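Local coordinates for OsmC family protein (Rhodothermus marinus, PDB 5CML), which probably hydrolyses carboxylic esters with the serine-esterase domain that makes up this chain, part of a longer protein that also carries an OsmC domain, at residues Asp21-Asp25 against Thr26-Ala30; Phe166-Lys169 against Lys170-Glu174; Glu174-Arg178 against Val179-Asp183; Glu242-Gly245 against Ala246-Arg250. All coordinates share one frame; numbering follows the deposited sequence.

Four local contacts follow one another along an alpha/beta-hydrolase chain, and none nests in or crosses another. Contact 1 closes the loop from strand 15-22 to strand 30-36, past the start of strand 59-65, which lies between them in the main sheet. Contact 2 joins strand 166-169 to helix 170-179, and contact 3, sharing Glu-174 with it, bends that helix into helix 181-187. Both belong to the segment inserted between strands 127-131 and 192-196, with centres about 13 Å apart. Contact 4 lies in helix 234-252 and meets contact 1, Val-29 CG2 packing at 3.9 Å from Arg-249 NH1. Contacts 1 and 2 lie on opposite sides of the chain's centre, their centres about 33 Å apart.

Contact 1 (Asp21-Asp25 against Thr26-Ala30); sequences DLPVD and TQPVA
The loop that carries the chain from strand 15-22 of the main sheet to strand 30-36 is pinched at its base by two prolines, Pro-23 and Pro-28. Their rings lie crosswise, at about a right angle, and meet through CG and CD of Pro-23 and CB and CG of Pro-28: CD of Pro-23 is 4.0 Å from CG of Pro-28, and CG of Pro-23 stands at the same distance from CB of Pro-28. This is purely apolar contact, and neither proline has a backbone N-H to give. The strands joined are not neighbours in the sheet: strand 59-65 runs between them, parallel to 30-36 and antiparallel to 15-22, and the loop passes its first residues. Both proline rings rest there on Ala-60, and Val-29 leans on Tyr-59. Beyond the prolines the loop turns at Asp-25 and Thr-26 without backbone hydrogen bonds between its two halves; Val-24 O comes to 3.1 Å of Thr-26 N, but at a poor angle. CB of Asp-25 lies 3.5 Å from Gln-27 O on the inner side of the bend. At the strand end of the loop, Asp-21 is buried, and its OD2 is held by a salt bridge to Arg-63 NE and a hydrogen bond to Ser-51 OG.

Contact 2 (Phe166-Lys169 against Lys170-Glu174); sequences FRIK and KQFLE
A strand-to-helix junction is made here, where strand 166-169, an outer strand of a small three-stranded antiparallel sheet, leads on into helix 170-179. The two short axes pass 6.0 Å apart at 59°. Lys-169 O, at the turning point, is used twice. Phe-172 N donates to it over 3.0 Å, reaching it from above the carbonyl plane, 61° out of it. Water 1 also donates to Lys-169 O, at 2.6 Å, and in turn accepts from Leu-173 N at 2.9 Å. The water thus stands in for a direct bond between that carbonyl and Leu-173, so that two N-H groups at the start of the helix are satisfied by one carbonyl and one water. The same water sits at the edge of the Phe-172 ring, in its plane. Beside this polar knot, Ile-168 meets the ring obliquely: with CG1 between the backbone N and the carbonyl carbon (chi1 61°), its CD1 ends 3.6 Å from Phe-172 CD2. Phe-172 itself has CG anti to its N (chi1 174°), which sends the ring inward, where Phe-66 meets it edge-to-face and Phe-85 also packs on it. Lys-169 points its amine the other way, into a salt bridge with Glu-156. Falling in sequence between strands 127-131 and 192-196, with Phe-172 near the putative nucleophile elbow, the junction matches the position at which alpha/beta-hydrolases insert their cap or lid.

Contact 3 (Glu174-Arg178 against Val179-Asp183); sequences EELER and VNLED
Glu-175 O receives the N-H of Val-179 at 2.9 Å and 160°, a nearly straight bond in the last turn of helix 170-179. One residue on, Asn-180 N reaches Leu-176 O at 3.0 Å, more bent at 141°, and the helix stops. The motif is a helix-helix junction turning on Asn-180, which leaves helical geometry with a positive phi of 69° and is at the same time the N-cap of helix 181-187. Its side chain does the capping: OD1 accepts from Asp-183 N at 2.9 Å and so satisfies one of the N-H groups in the first turn of the second helix. Val-179 fills the end of the first helix. Its CG1 lies beside the backbone N and rests 3.4 Å from Glu-175 O, while CG2, between N and the carbonyl carbon, lies as close to Leu-176 O; the two methyls thus flank the carbonyls that take the closing bonds. CG1 also stands 4.4 Å from CG of Glu-175. A glycine here would strip both methyls from these oxygens, and would probably open a gap beside the CG of Glu-175 and let the final turn flex. The carboxylate of Glu-175 makes a salt bridge from OE2 to Arg-89 NH2. On the inner side, Leu-176 packs on Ala-117 and Leu-181 on Ala-113 and Leu-116, so helix 110-118 lies under both leucines, and helix 85-98 meets Leu-176 through Phe-85. The end of Leu-176 comes back across the bend, its CD1 4.3 Å from CB of Leu-181.

Contact 4 (Glu242-Gly245 against Ala246-Arg250); sequences EVLG and AWARR
Four successive i to i+4 hydrogen bonds run from the carbonyls of Glu-242 to Gly-245 to the N-H groups of Ala-246 to Arg-249, keeping this part of helix 234-252 regular. The bonds to Val-243 O and Leu-244 O are both 2.9 Å, from Trp-247 N and Ala-248 N; that from Arg-249 N to Gly-245 O is longer, 3.3 Å, and bent to 136°. Two of these carbonyls have a second partner off the helix: Gln-57 NE2 donates to Glu-242 O, and the hydroxyl of Tyr-59 is hydrogen-bonded to the carbonyl O of Gly-245, a residue that itself has no side chain. With CG anti to the backbone N (chi1 174°), the indole of Trp-247 is carried away from residues 242-245, toward Pro-191 and Leu-193. Its CB touches Val-243 O at 3.4 Å, and the six-membered ring presents its edge to Leu-244 O, with CE3 4.2 Å away near the ring plane. Leu-244 and Ala-248, one turn apart on the buried side, make a light apolar contact, CD2 of the leucine 4.4 Å from CB of the alanine. That pair turns to the main sheet: Leu-244 lies on Leu-104, Ile-106 and Phe-195, and Ala-248 on Leu-104 and Tyr-59. Trp-247 stacks edge-to-face with Tyr-251 in the next turn, and the helix spans strands 59-65, 104-108 and 192-196.

Contact 1 (Asp21-Asp25 against Thr26-Ala30)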
loop_
_atom_site.group_PDB
_atom_site.type_symbol
_atom_site.label_atom_id
_atom_site.label_comp_id
_atom_site.label_asym_id
_atom_site.label_seq_id
_atom_site.Cartn_x
_atom_site.Cartn_y
_atom_site.Cartn_z
ATOM N N ASP A 21 9.294 -10.254 5.038
ATOM C CA ASP A 21 10.658 -10.205 4.530
ATOM C C ASP A 21 11.537 -9.560 5.592
ATOM O O ASP A 21 11.258 -8.434 6.026
ATOM C CB ASP A 21 10.721 -9.392 3.232
ATOM C CG ASP A 21 9.896 -9.997 2.098
ATOM O OD1 ASP A 21 9.521 -11.177 2.153
ATOM O OD2 ASP A 21 9.625 -9.279 1.115
ATOM N N LEU A 22 12.538 -10.297 6.068
ATOM C CA LEU A 22 13.357 -9.868 7.189
ATOM C C LEU A 22 14.764 -9.499 6.727
ATOM O O LEU A 22 15.298 -10.137 5.824
ATOM C CB LEU A 22 13.432 -10.987 8.227
ATOM C CG LEU A 22 12.087 -11.354 8.871
ATOM C CD1 LEU A 22 12.179 -12.679 9.544
ATOM C CD2 LEU A 22 11.638 -10.292 9.870
ATOM N N PRO A 23 15.383 -8.484 7.353
ATOM C CA PRO A 23 16.738 -8.094 6.958
ATOM C C PRO A 23 17.787 -8.957 7.666
ATOM O O PRO A 23 17.432 -9.755 8.557
ATOM C CB PRO A 23 16.821 -6.653 7.430
ATOM C CG PRO A 23 16.033 -6.631 8.643
ATOM C CD PRO A 23 14.863 -7.578 8.392
ATOM N N VAL A 24 19.054 -8.755 7.319
ATOM C CA VAL A 24 20.166 -9.367 8.046
ATOM C C VAL A 24 20.253 -8.837 9.482
ATOM O O VAL A 24 20.563 -9.594 10.414
ATOM C CB VAL A 24 21.503 -9.113 7.281
ATOM C CG1 VAL A 24 22.711 -9.557 8.066
ATOM C CG2 VAL A 24 21.456 -9.859 5.991
ATOM N N ASP A 25 20.016 -7.542 9.654
ATOM C CA ASP A 25 19.959 -6.928 10.973
ATOM C C ASP A 25 19.059 -7.759 11.905
ATOM O O ASP A 25 17.896 -7.984 11.590
ATOM C CB ASP A 25 19.407 -5.492 10.897
ATOM C CG ASP A 25 20.001 -4.651 9.738
ATOM O OD1 ASP A 25 20.336 -3.463 9.996
ATOM O OD2 ASP A 25 20.081 -5.130 8.571
ATOM N N THR A 26 19.581 -8.223 13.039
ATOM C CA THR A 26 18.730 -8.927 13.995
ATOM C C THR A 26 17.582 -8.042 14.474
ATOM O O THR A 26 16.440 -8.509 14.592
ATOM C CB THR A 26 19.547 -9.428 15.208
ATOM O OG1 THR A 26 20.318 -8.348 15.761
ATOM C CG2 THR A 26 20.479 -10.497 14.775
ATOM N N GLN A 27 17.878 -6.769 14.729
ATOM C CA GLN A 27 16.834 -5.775 15.004
ATOM C C GLN A 27 16.638 -4.884 13.784
ATOM O O GLN A 27 17.519 -4.101 13.443
ATOM C CB GLN A 27 17.188 -4.906 16.214
ATOM C CG GLN A 27 16.078 -3.907 16.581
ATOM C CD GLN A 27 14.758 -4.587 16.943
ATOM O OE1 GLN A 27 13.678 -4.164 16.513
ATOM N NE2 GLN A 27 14.840 -5.634 17.745
ATOM N N PRO A 28 15.479 -4.994 13.117
ATOM C CA PRO A 28 15.252 -4.136 11.943
ATOM C C PRO A 28 15.189 -2.669 12.308
ATOM O O PRO A 28 14.786 -2.325 13.432
ATOM C CB PRO A 28 13.894 -4.622 11.407
ATOM C CG PRO A 28 13.776 -6.031 11.940
ATOM C CD PRO A 28 14.416 -5.997 13.284
ATOM N N VAL A 29 15.571 -1.813 11.362
ATOM C CA VAL A 29 15.476 -0.381 11.573
ATOM C C VAL A 29 14.014 -0.026 11.833
ATOM O O VAL A 29 13.712 0.888 12.596
ATOM C CB VAL A 29 15.997 0.421 10.372
ATOM C CG1 VAL A 29 15.231 0.110 9.128
ATOM C CG2 VAL A 29 15.951 1.919 10.645
ATOM N N ALA A 30 13.121 -0.750 11.170
ATOM C CA ALA A 30 11.686 -0.564 11.321
ATOM C C ALA A 30 10.966 -1.708 10.619
ATOM O O ALA A 30 11.537 -2.363 9.739
ATOM C CB ALA A 30 11.218 0.797 10.751
#

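Contact 2 (Phe166-Lys169 against Lys170-Glu174)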
loop_
_atom_site.group_PDB
_atom_site.type_symbol
_atom_site.label_atom_id
_atom_site.label_comp_id
_atom_site.label_asym_id
_atom_site.label_seq_id
_atom_site.Cartn_x
_atom_site.Cartn_y
_atom_site.Cartn_z
ATOM N N PHE A 166 -9.793 -8.546 -9.943
ATOM C CA PHE A 166 -10.012 -9.125 -8.619
ATOM C C PHE A 166 -11.240 -8.545 -7.941
ATOM O O PHE A 166 -11.824 -7.578 -8.418
ATOM C CB PHE A 166 -8.765 -8.937 -7.730
ATOM C CG PHE A 166 -8.370 -7.496 -7.482
ATOM C CD1 PHE A 166 -7.526 -6.839 -8.360
ATOM C CD2 PHE A 166 -8.794 -6.825 -6.339
ATOM C CE1 PHE A 166 -7.130 -5.532 -8.126
ATOM C CE2 PHE A 166 -8.392 -5.510 -6.091
ATOM C CZ PHE A 166 -7.571 -4.865 -6.991
ATOM N N ARG A 167 -11.629 -9.162 -6.830
ATOM C CA ARG A 167 -12.791 -8.716 -6.062
ATOM C C ARG A 167 -12.379 -7.974 -4.810
ATOM O O ARG A 167 -11.350 -8.296 -4.216
ATOM C CB ARG A 167 -13.660 -9.902 -5.641
ATOM C CG ARG A 167 -14.079 -10.824 -6.755
ATOM C CD ARG A 167 -14.470 -12.183 -6.185
ATOM N NE ARG A 167 -15.807 -12.135 -5.603
ATOM C CZ ARG A 167 -16.924 -12.107 -6.321
ATOM N NH1 ARG A 167 -16.856 -12.111 -7.649
ATOM N NH2 ARG A 167 -18.107 -12.062 -5.717
ATOM N N ILE A 168 -13.185 -7.000 -4.399
ATOM C CA ILE A 168 -13.049 -6.382 -3.081
ATOM C C ILE A 168 -14.436 -6.080 -2.502
ATOM O O ILE A 168 -15.429 -6.065 -3.231
ATOM C CB ILE A 168 -12.221 -5.077 -3.127
ATOM C CG1 ILE A 168 -12.895 -4.040 -4.027
ATOM C CG2 ILE A 168 -10.809 -5.384 -3.580
ATOM C CD1 ILE A 168 -12.326 -2.634 -3.836
ATOM N N LYS A 169 -14.506 -5.839 -1.195
ATOM C CA LYS A 169 -15.773 -5.435 -0.575
ATOM C C LYS A 169 -16.257 -4.045 -1.046
ATOM O O LYS A 169 -15.466 -3.099 -1.152
ATOM C CB LYS A 169 -15.629 -5.440 0.950
ATOM C CG LYS A 169 -15.213 -6.788 1.537
ATOM C CD LYS A 169 -16.201 -7.879 1.145
ATOM C CE LYS A 169 -16.153 -9.064 2.093
ATOM N NZ LYS A 169 -17.226 -10.063 1.780
ATOM N N LYS A 170 -17.551 -3.925 -1.344
ATOM C CA LYS A 170 -18.146 -2.609 -1.622
ATOM C C LYS A 170 -17.949 -1.676 -0.430
ATOM O O LYS A 170 -17.875 -0.451 -0.596
ATOM C CB LYS A 170 -19.636 -2.722 -1.944
ATOM C CG LYS A 170 -19.950 -3.419 -3.263
ATOM C CD LYS A 170 -21.464 -3.556 -3.460
ATOM C CE LYS A 170 -21.816 -4.637 -4.475
ATOM N NZ LYS A 170 -23.294 -4.794 -4.657
ATOM N N GLN A 171 -17.848 -2.264 0.760
ATOM C CA GLN A 171 -17.579 -1.521 1.986
ATOM C C GLN A 171 -16.315 -0.668 1.847
ATOM O O GLN A 171 -16.235 0.416 2.423
ATOM C CB GLN A 171 -17.452 -2.492 3.181
ATOM C CG GLN A 171 -17.120 -1.829 4.527
ATOM C CD GLN A 171 -16.780 -2.835 5.623
ATOM O OE1 GLN A 171 -16.244 -3.914 5.354
ATOM N NE2 GLN A 171 -17.091 -2.481 6.865
ATOM N N PHE A 172 -15.337 -1.139 1.074
ATOM C CA PHE A 172 -14.106 -0.384 0.896
ATOM C C PHE A 172 -14.379 1.017 0.324
ATOM O O PHE A 172 -13.980 2.008 0.917
ATOM C CB PHE A 172 -13.124 -1.134 -0.015
ATOM C CG PHE A 172 -11.899 -0.341 -0.362
ATOM C CD1 PHE A 172 -10.920 -0.104 0.592
ATOM C CD2 PHE A 172 -11.724 0.174 -1.639
ATOM C CE1 PHE A 172 -9.798 0.644 0.286
ATOM C CE2 PHE A 172 -10.591 0.918 -1.953
ATOM C CZ PHE A 172 -9.628 1.146 -0.991
ATOM N N LEU A 173 -15.046 1.103 -0.823
ATOM C CA LEU A 173 -15.257 2.404 -1.429
ATOM C C LEU A 173 -16.216 3.210 -0.594
ATOM O O LEU A 173 -16.021 4.410 -0.446
ATOM C CB LEU A 173 -15.780 2.303 -2.854
ATOM C CG LEU A 173 -15.965 3.658 -3.568
ATOM C CD1 LEU A 173 -14.799 4.641 -3.383
ATOM C CD2 LEU A 173 -16.163 3.442 -5.042
ATOM N N GLU A 174 -17.249 2.565 -0.047
ATOM C CA GLU A 174 -18.180 3.275 0.828
ATOM C C GLU A 174 -17.481 3.952 1.997
ATOM O O GLU A 174 -17.746 5.121 2.301
ATOM C CB GLU A 174 -19.255 2.329 1.360
ATOM C CG GLU A 174 -20.186 1.853 0.288
ATOM C CD GLU A 174 -21.329 1.009 0.828
ATOM O OE1 GLU A 174 -21.513 0.947 2.064
ATOM O OE2 GLU A 174 -22.042 0.402 0.006
HETATM O O HOH W 1 -15.133 -1.037 -2.771
#

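Contact 3 (Glu174-Arg178 against Val179-Asp183)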
loop_
_atom_site.group_PDB
_atom_site.type_symbol
_atom_site.label_atom_id
_atom_site.label_comp_id
_atom_site.label_asym_id
_atom_site.label_seq_id
_atom_site.Cartn_x
_atom_site.Cartn_y
_atom_site.Cartn_z
ATOM N N GLU A 174 -17.249 2.565 -0.047
ATOM C CA GLU A 174 -18.180 3.275 0.828
ATOM C C GLU A 174 -17.481 3.952 1.997
ATOM O O GLU A 174 -17.746 5.121 2.301
ATOM C CB GLU A 174 -19.255 2.329 1.360
ATOM C CG GLU A 174 -20.186 1.853 0.288
ATOM C CD GLU A 174 -21.329 1.009 0.828
ATOM O OE1 GLU A 174 -21.513 0.947 2.064
ATOM O OE2 GLU A 174 -22.042 0.402 0.006
ATOM N N GLU A 175 -16.601 3.207 2.661
ATOM C CA GLU A 175 -15.888 3.735 3.800
ATOM C C GLU A 175 -14.882 4.801 3.402
ATOM O O GLU A 175 -14.705 5.776 4.112
ATOM C CB GLU A 175 -15.196 2.583 4.544
ATOM C CG GLU A 175 -14.533 2.964 5.852
ATOM C CD GLU A 175 -14.115 1.749 6.677
ATOM O OE1 GLU A 175 -14.361 0.594 6.234
ATOM O OE2 GLU A 175 -13.540 1.950 7.782
ATOM N N LEU A 176 -14.209 4.603 2.275
ATOM C CA LEU A 176 -13.248 5.569 1.768
ATOM C C LEU A 176 -13.926 6.897 1.452
ATOM O O LEU A 176 -13.444 7.974 1.808
ATOM C CB LEU A 176 -12.577 5.004 0.518
ATOM C CG LEU A 176 -11.447 5.819 -0.078
ATOM C CD1 LEU A 176 -10.280 5.821 0.894
ATOM C CD2 LEU A 176 -11.022 5.239 -1.435
ATOM N N GLU A 177 -15.087 6.805 0.815
ATOM C CA GLU A 177 -15.863 7.972 0.465
ATOM C C GLU A 177 -16.355 8.681 1.737
ATOM O O GLU A 177 -16.316 9.912 1.831
ATOM C CB GLU A 177 -16.996 7.529 -0.452
ATOM C CG GLU A 177 -17.943 8.582 -0.867
ATOM C CD GLU A 177 -18.884 8.093 -1.969
ATOM O OE1 GLU A 177 -18.411 7.404 -2.911
ATOM O OE2 GLU A 177 -20.102 8.385 -1.877
ATOM N N ARG A 178 -16.750 7.908 2.748
ATOM C CA ARG A 178 -17.232 8.515 3.995
ATOM C C ARG A 178 -16.098 9.204 4.778
ATOM O O ARG A 178 -16.304 10.300 5.282
ATOM C CB ARG A 178 -17.934 7.464 4.875
ATOM C CG ARG A 178 -18.482 7.999 6.222
ATOM C CD ARG A 178 -19.418 9.230 6.049
ATOM N NE ARG A 178 -20.534 8.971 5.151
ATOM C CZ ARG A 178 -21.760 8.593 5.518
ATOM N NH1 ARG A 178 -22.068 8.407 6.801
ATOM N NH2 ARG A 178 -22.698 8.411 4.578
ATOM N N VAL A 179 -14.910 8.590 4.892
ATOM C CA VAL A 179 -13.846 9.222 5.695
ATOM C C VAL A 179 -13.233 10.416 4.978
ATOM O O VAL A 179 -12.759 11.354 5.631
ATOM C CB VAL A 179 -12.694 8.240 6.089
ATOM C CG1 VAL A 179 -13.227 7.080 6.880
ATOM C CG2 VAL A 179 -11.905 7.755 4.881
ATOM N N ASN A 180 -13.287 10.365 3.644
ATOM C CA ASN A 180 -12.719 11.355 2.711
ATOM C C ASN A 180 -11.185 11.334 2.731
ATOM O O ASN A 180 -10.508 11.746 3.689
ATOM C CB ASN A 180 -13.231 12.771 2.979
ATOM C CG ASN A 180 -12.779 13.753 1.899
ATOM O OD1 ASN A 180 -11.857 14.542 2.107
ATOM N ND2 ASN A 180 -13.413 13.684 0.731
ATOM N N LEU A 181 -10.641 10.807 1.654
ATOM C CA LEU A 181 -9.205 10.607 1.584
ATOM C C LEU A 181 -8.423 11.924 1.692
ATOM O O LEU A 181 -7.424 11.991 2.420
ATOM C CB LEU A 181 -8.872 9.853 0.308
ATOM C CG LEU A 181 -7.424 9.440 0.159
ATOM C CD1 LEU A 181 -6.964 8.618 1.360
ATOM C CD2 LEU A 181 -7.315 8.647 -1.113
ATOM N N GLU A 182 -8.887 12.979 1.031
ATOM C CA GLU A 182 -8.180 14.252 1.111
ATOM C C GLU A 182 -8.157 14.811 2.545
ATOM O O GLU A 182 -7.114 15.303 2.982
ATOM C CB GLU A 182 -8.777 15.240 0.109
ATOM C CG GLU A 182 -8.185 14.995 -1.289
ATOM C CD GLU A 182 -8.974 15.645 -2.421
ATOM O OE1 GLU A 182 -8.764 16.845 -2.674
ATOM O OE2 GLU A 182 -9.800 14.955 -3.065
ATOM N N ASP A 183 -9.248 14.663 3.304
ATOM C CA ASP A 183 -9.271 15.102 4.706
ATOM C C ASP A 183 -8.271 14.306 5.530
ATOM O O ASP A 183 -7.554 14.859 6.360
ATOM C CB ASP A 183 -10.664 14.944 5.352
ATOM C CG ASP A 183 -11.652 16.030 4.946
ATOM O OD1 ASP A 183 -11.221 17.029 4.327
ATOM O OD2 ASP A 183 -12.869 15.883 5.281
#

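Contact 4 (Glu242-Gly245 against Ala246-Arg250)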
loop_
_atom_site.group_PDB
_atom_site.type_symbol
_atom_site.label_atom_id
_atom_site.label_comp_id
_atom_site.label_asym_id
_atom_site.label_seq_id
_atom_site.Cartn_x
_atom_site.Cartn_y
_atom_site.Cartn_z
ATOM N N GLU A 242 14.565 1.575 -3.266
ATOM C CA GLU A 242 15.800 2.202 -2.763
ATOM C C GLU A 242 15.531 3.635 -2.288
ATOM O O GLU A 242 15.993 4.049 -1.228
ATOM C CB GLU A 242 16.917 2.171 -3.838
ATOM C CG GLU A 242 17.373 0.760 -4.152
ATOM C CD GLU A 242 18.506 0.668 -5.147
ATOM O OE1 GLU A 242 19.052 1.713 -5.560
ATOM O OE2 GLU A 242 18.894 -0.475 -5.484
ATOM N N VAL A 243 14.769 4.395 -3.066
ATOM C CA VAL A 243 14.463 5.757 -2.682
ATOM C C VAL A 243 13.579 5.777 -1.441
ATOM O O VAL A 243 13.795 6.562 -0.534
ATOM C CB VAL A 243 13.785 6.507 -3.836
ATOM C CG1 VAL A 243 13.283 7.868 -3.408
ATOM C CG2 VAL A 243 14.779 6.664 -5.036
ATOM N N LEU A 244 12.579 4.910 -1.425
ATOM C CA LEU A 244 11.647 4.843 -0.298
ATOM C C LEU A 244 12.406 4.539 0.996
ATOM O O LEU A 244 12.208 5.200 2.027
ATOM C CB LEU A 244 10.555 3.804 -0.597
ATOM C CG LEU A 244 9.236 3.805 0.168
ATOM C CD1 LEU A 244 8.430 2.574 -0.254
ATOM C CD2 LEU A 244 9.444 3.827 1.604
ATOM N N GLY A 245 13.290 3.557 0.952
ATOM C CA GLY A 245 14.039 3.178 2.139
ATOM C C GLY A 245 14.920 4.309 2.639
ATOM O O GLY A 245 15.005 4.571 3.831
ATOM N N ALA A 246 15.589 4.991 1.716
ATOM C CA ALA A 246 16.462 6.099 2.093
ATOM C C ALA A 246 15.664 7.254 2.699
ATOM O O ALA A 246 16.069 7.870 3.686
ATOM C CB ALA A 246 17.274 6.569 0.860
ATOM N N TRP A 247 14.528 7.556 2.082
ATOM C CA TRP A 247 13.685 8.631 2.560
ATOM C C TRP A 247 13.129 8.351 3.949
ATOM O O TRP A 247 13.180 9.191 4.826
ATOM C CB TRP A 247 12.552 8.870 1.573
ATOM C CG TRP A 247 11.553 9.842 2.028
ATOM C CD1 TRP A 247 11.634 11.208 1.950
ATOM C CD2 TRP A 247 10.302 9.549 2.654
ATOM N NE1 TRP A 247 10.505 11.782 2.492
ATOM C CE2 TRP A 247 9.665 10.782 2.916
ATOM C CE3 TRP A 247 9.648 8.363 2.997
ATOM C CZ2 TRP A 247 8.412 10.860 3.509
ATOM C CZ3 TRP A 247 8.392 8.446 3.584
ATOM C CH2 TRP A 247 7.798 9.684 3.839
ATOM N N ALA A 248 12.601 7.161 4.143
ATOM C CA ALA A 248 11.920 6.870 5.381
ATOM C C ALA A 248 12.870 6.755 6.566
ATOM O O ALA A 248 12.445 6.901 7.702
ATOM C CB ALA A 248 11.082 5.582 5.239
ATOM N N ARG A 249 14.150 6.517 6.311
ATOM C CA ARG A 249 15.122 6.378 7.383
ATOM C C ARG A 249 15.206 7.654 8.244
ATOM O O ARG A 249 15.519 7.582 9.432
ATOM C CB ARG A 249 16.493 6.035 6.795
ATOM C CG ARG A 249 17.509 5.623 7.816
ATOM C CD ARG A 249 18.841 5.364 7.152
ATOM N NE ARG A 249 18.812 4.052 6.534
ATOM C CZ ARG A 249 18.943 2.919 7.222
ATOM N NH1 ARG A 249 19.122 2.949 8.535
ATOM N NH2 ARG A 249 18.895 1.759 6.601
ATOM N N ARG A 250 14.907 8.807 7.647
ATOM C CA ARG A 250 14.904 10.089 8.369
ATOM C C ARG A 250 13.895 10.078 9.525
ATOM O O ARG A 250 14.072 10.770 10.539
ATOM C CB ARG A 250 14.583 11.235 7.403
ATOM C CG ARG A 250 14.567 12.653 8.008
ATOM C CD ARG A 250 15.935 13.033 8.566
ATOM N NE ARG A 250 15.988 14.372 9.161
ATOM C CZ ARG A 250 15.653 14.648 10.421
ATOM N NH1 ARG A 250 15.221 13.683 11.235
ATOM N NH2 ARG A 250 15.747 15.891 10.874
#